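Local coordinates for protein pumilio homolog 23 (Arabidopsis thaliana, PDB 5WZJ) that binds RNA sequence-specifically through pumilio repeats, recognising a segment of 18S rRNA, and probably regulates translation and mRNA stability, at residues 289-294 with 323-328. Sequence-based numbering, arbitrary orientation.
Sequences LVEVIL and ANFVIQ. With nucleotides of chain B.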
# COMPACT_ATOMS: atom_id res chain seq x y z
N LEU A 289 -7.60 -10.42 -6.70
CA LEU A 289 -7.52 -10.07 -8.12
C LEU A 289 -8.55 -9.01 -8.50
O LEU A 289 -8.24 -8.06 -9.22
CB LEU A 289 -7.72 -11.32 -8.99
CG LEU A 289 -7.61 -11.16 -10.52
CD1 LEU A 289 -6.33 -10.41 -10.91
CD2 LEU A 289 -7.61 -12.53 -11.19
N VAL A 290 -9.79 -9.17 -8.04
CA VAL A 290 -10.83 -8.22 -8.44
C VAL A 290 -10.58 -6.84 -7.82
O VAL A 290 -10.93 -5.81 -8.42
CB VAL A 290 -12.22 -8.77 -8.09
CG1 VAL A 290 -13.31 -7.77 -8.50
CG2 VAL A 290 -12.46 -10.11 -8.80
N GLU A 291 -9.99 -6.78 -6.62
CA GLU A 291 -9.55 -5.49 -6.07
C GLU A 291 -8.71 -4.74 -7.08
O GLU A 291 -8.91 -3.54 -7.31
CB GLU A 291 -8.73 -5.68 -4.79
CG GLU A 291 -9.49 -6.11 -3.55
CD GLU A 291 -8.55 -6.18 -2.36
OE1 GLU A 291 -8.29 -7.29 -1.85
OE2 GLU A 291 -8.01 -5.12 -2.00
N VAL A 292 -7.76 -5.43 -7.70
CA VAL A 292 -6.86 -4.76 -8.63
C VAL A 292 -7.58 -4.40 -9.92
O VAL A 292 -7.39 -3.31 -10.47
CB VAL A 292 -5.61 -5.63 -8.89
CG1 VAL A 292 -4.72 -4.95 -9.93
CG2 VAL A 292 -4.83 -5.82 -7.59
N ILE A 293 -8.44 -5.30 -10.42
CA ILE A 293 -9.26 -4.99 -11.59
C ILE A 293 -10.01 -3.68 -11.39
O ILE A 293 -10.03 -2.80 -12.26
CB ILE A 293 -10.22 -6.14 -11.90
CG1 ILE A 293 -9.44 -7.34 -12.47
CG2 ILE A 293 -11.28 -5.69 -12.89
CD1 ILE A 293 -10.28 -8.59 -12.59
N LEU A 294 -10.66 -3.53 -10.22
CA LEU A 294 -11.45 -2.33 -9.98
C LEU A 294 -10.57 -1.09 -9.86
O LEU A 294 -11.00 0.00 -10.27
CB LEU A 294 -12.30 -2.51 -8.72
CG LEU A 294 -13.44 -3.52 -8.87
CD1 LEU A 294 -14.18 -3.77 -7.56
CD2 LEU A 294 -14.40 -3.01 -9.93
N ALA A 323 -14.46 -10.70 0.49
CA ALA A 323 -15.12 -9.83 -0.48
C ALA A 323 -15.28 -8.40 0.02
O ALA A 323 -15.48 -7.50 -0.80
CB ALA A 323 -16.49 -10.41 -0.83
N ASN A 324 -15.22 -8.15 1.34
CA ASN A 324 -15.42 -6.77 1.77
C ASN A 324 -14.29 -5.88 1.27
O ASN A 324 -14.50 -4.68 1.06
CB ASN A 324 -15.57 -6.66 3.29
CG ASN A 324 -14.25 -6.64 4.03
OD1 ASN A 324 -13.72 -5.58 4.33
ND2 ASN A 324 -13.71 -7.83 4.32
N PHE A 325 -13.10 -6.44 1.05
CA PHE A 325 -12.03 -5.63 0.47
C PHE A 325 -12.29 -5.32 -1.00
O PHE A 325 -11.86 -4.27 -1.49
CB PHE A 325 -10.69 -6.33 0.65
CG PHE A 325 -10.26 -6.43 2.09
CD1 PHE A 325 -9.65 -5.35 2.72
CD2 PHE A 325 -10.50 -7.59 2.81
CE1 PHE A 325 -9.26 -5.43 4.04
CE2 PHE A 325 -10.13 -7.68 4.14
CZ PHE A 325 -9.50 -6.60 4.76
N VAL A 326 -13.00 -6.21 -1.71
CA VAL A 326 -13.44 -5.88 -3.06
C VAL A 326 -14.43 -4.72 -3.02
O VAL A 326 -14.38 -3.81 -3.86
CB VAL A 326 -14.06 -7.11 -3.75
CG1 VAL A 326 -14.43 -6.76 -5.20
CG2 VAL A 326 -13.09 -8.29 -3.74
N ILE A 327 -15.35 -4.74 -2.05
CA ILE A 327 -16.30 -3.64 -1.94
C ILE A 327 -15.57 -2.34 -1.64
O ILE A 327 -15.91 -1.28 -2.17
CB ILE A 327 -17.37 -3.98 -0.89
CG1 ILE A 327 -18.15 -5.22 -1.30
CG2 ILE A 327 -18.34 -2.80 -0.69
CD1 ILE A 327 -18.71 -5.14 -2.75
N GLN A 328 -14.53 -2.41 -0.80
CA GLN A 328 -13.74 -1.22 -0.52
C GLN A 328 -13.12 -0.65 -1.80
O GLN A 328 -13.14 0.57 -2.02
CB GLN A 328 -12.65 -1.53 0.49
CG GLN A 328 -13.14 -1.70 1.93
CD GLN A 328 -11.99 -1.96 2.88
OE1 GLN A 328 -10.91 -1.36 2.73
NE2 GLN A 328 -12.19 -2.86 3.84
P G B 7 -7.32 -11.08 9.38
OP1 G B 7 -7.48 -12.18 10.36
OP2 G B 7 -6.09 -10.27 9.25
O5' G B 7 -7.49 -11.70 7.92
C5' G B 7 -8.52 -12.63 7.64
C4' G B 7 -8.54 -12.99 6.17
O4' G B 7 -9.15 -11.93 5.39
C3' G B 7 -7.19 -13.18 5.51
O3' G B 7 -6.60 -14.43 5.84
C2' G B 7 -7.53 -13.02 4.04
O2' G B 7 -8.13 -14.20 3.53
C1' G B 7 -8.59 -11.91 4.09
N9 G B 7 -7.99 -10.60 3.84
C8 G B 7 -7.24 -9.84 4.71
N7 G B 7 -6.81 -8.74 4.16
C5 G B 7 -7.30 -8.77 2.86
C6 G B 7 -7.15 -7.85 1.80
O6 G B 7 -6.55 -6.77 1.80
N1 G B 7 -7.82 -8.25 0.64
C2 G B 7 -8.51 -9.43 0.54
N2 G B 7 -9.08 -9.67 -0.66
N3 G B 7 -8.65 -10.31 1.52
C4 G B 7 -8.02 -9.92 2.65
P U B 6 -7.80 -4.69 11.56
OP1 U B 6 -9.02 -4.30 12.31
OP2 U B 6 -6.48 -4.53 12.18
O5' U B 6 -7.93 -6.21 11.10
C5' U B 6 -8.60 -7.19 11.87
C4' U B 6 -9.23 -8.23 10.98
O4' U B 6 -10.42 -7.65 10.37
C3' U B 6 -8.34 -8.71 9.83
O3' U B 6 -8.58 -10.10 9.57
C2' U B 6 -8.82 -7.87 8.65
O2' U B 6 -8.61 -8.46 7.38
C1' U B 6 -10.31 -7.73 8.95
N1 U B 6 -10.95 -6.52 8.39
C2 U B 6 -11.85 -6.69 7.35
O2 U B 6 -12.12 -7.79 6.88
N3 U B 6 -12.43 -5.53 6.88
C4 U B 6 -12.21 -4.25 7.35
O4 U B 6 -12.81 -3.30 6.83
C5 U B 6 -11.27 -4.16 8.42
C6 U B 6 -10.68 -5.27 8.90
P U B 5 -2.75 -2.28 8.40
OP1 U B 5 -2.33 -2.78 9.73
OP2 U B 5 -2.31 -2.92 7.14
O5' U B 5 -4.35 -2.23 8.37
C5' U B 5 -5.07 -1.60 9.43
C4' U B 5 -6.50 -2.06 9.47
O4' U B 5 -7.19 -1.57 8.29
C3' U B 5 -6.68 -3.58 9.45
O3' U B 5 -7.86 -3.90 10.17
C2' U B 5 -6.90 -3.87 7.97
O2' U B 5 -7.58 -5.08 7.71
C1' U B 5 -7.70 -2.65 7.54
N1 U B 5 -7.57 -2.30 6.12
C2 U B 5 -8.75 -2.17 5.40
O2 U B 5 -9.84 -2.36 5.89
N3 U B 5 -8.60 -1.82 4.08
C4 U B 5 -7.41 -1.60 3.43
O4 U B 5 -7.45 -1.29 2.24
C5 U B 5 -6.23 -1.74 4.23
C6 U B 5 -6.35 -2.08 5.53
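Glu291 OE1 is gripped twice by G7 of chain B, taking hydrogen bonds from N1 at 2.7 Å and from N2 at 2.8 Å, while the same oxygen lies beside Phe325 CB. With its chain extended beyond CG (chi2 -177°), the Glu291 side chain lies alongside Phe325, pointing the same way. The carboxylate plane is turned 25° from the ring. OE2 forms a salt bridge with Arg181, so both carboxylate oxygens are engaged and the rotation of the group is probably fixed.

The guanine lies over one face of the Phe325 ring, with C6 3.4 Å above the ring plane and over its centre; Asn324 OD1 lies over the opposite face. CE1 of Phe325 also approaches C2 of U5 of chain B at 3.6 Å. An alanine in place of Phe325 would probably leave the guanine without the ring face beneath it and let the base tilt away from Glu291. Neighbouring bases are read from the same helix: Asn324 OD1 accepts the N3-H of U6 of chain B while its ND2 donates to O2, and Gln328 OE1 accepts the N3-H of U5 of chain B at 2.7 Å from N3 in a nearly straight bond (172°), its NE2 donating to O2 of U5.

Behind this polar surface the axes of 289-294 and 323-328 come within 8.6 Å of each other, running nearly parallel. Val326 CG1, anti to its backbone N, meets Val290 CG1 at 3.6 Å and Leu294 CD1 at 3.8 Å, and Phe310 from helix 299-310 also packs on both valines. These helices belong to pumilio repeats 5 and 6, whose successive stacking builds the right-handed superhelix. One carboxylate oxygen, OE1, accepts both guanine donors, whereas uracil offers an N3 donor flanked by carbonyls, which the two amides complement; the chemistry thus implies base-specific recognition.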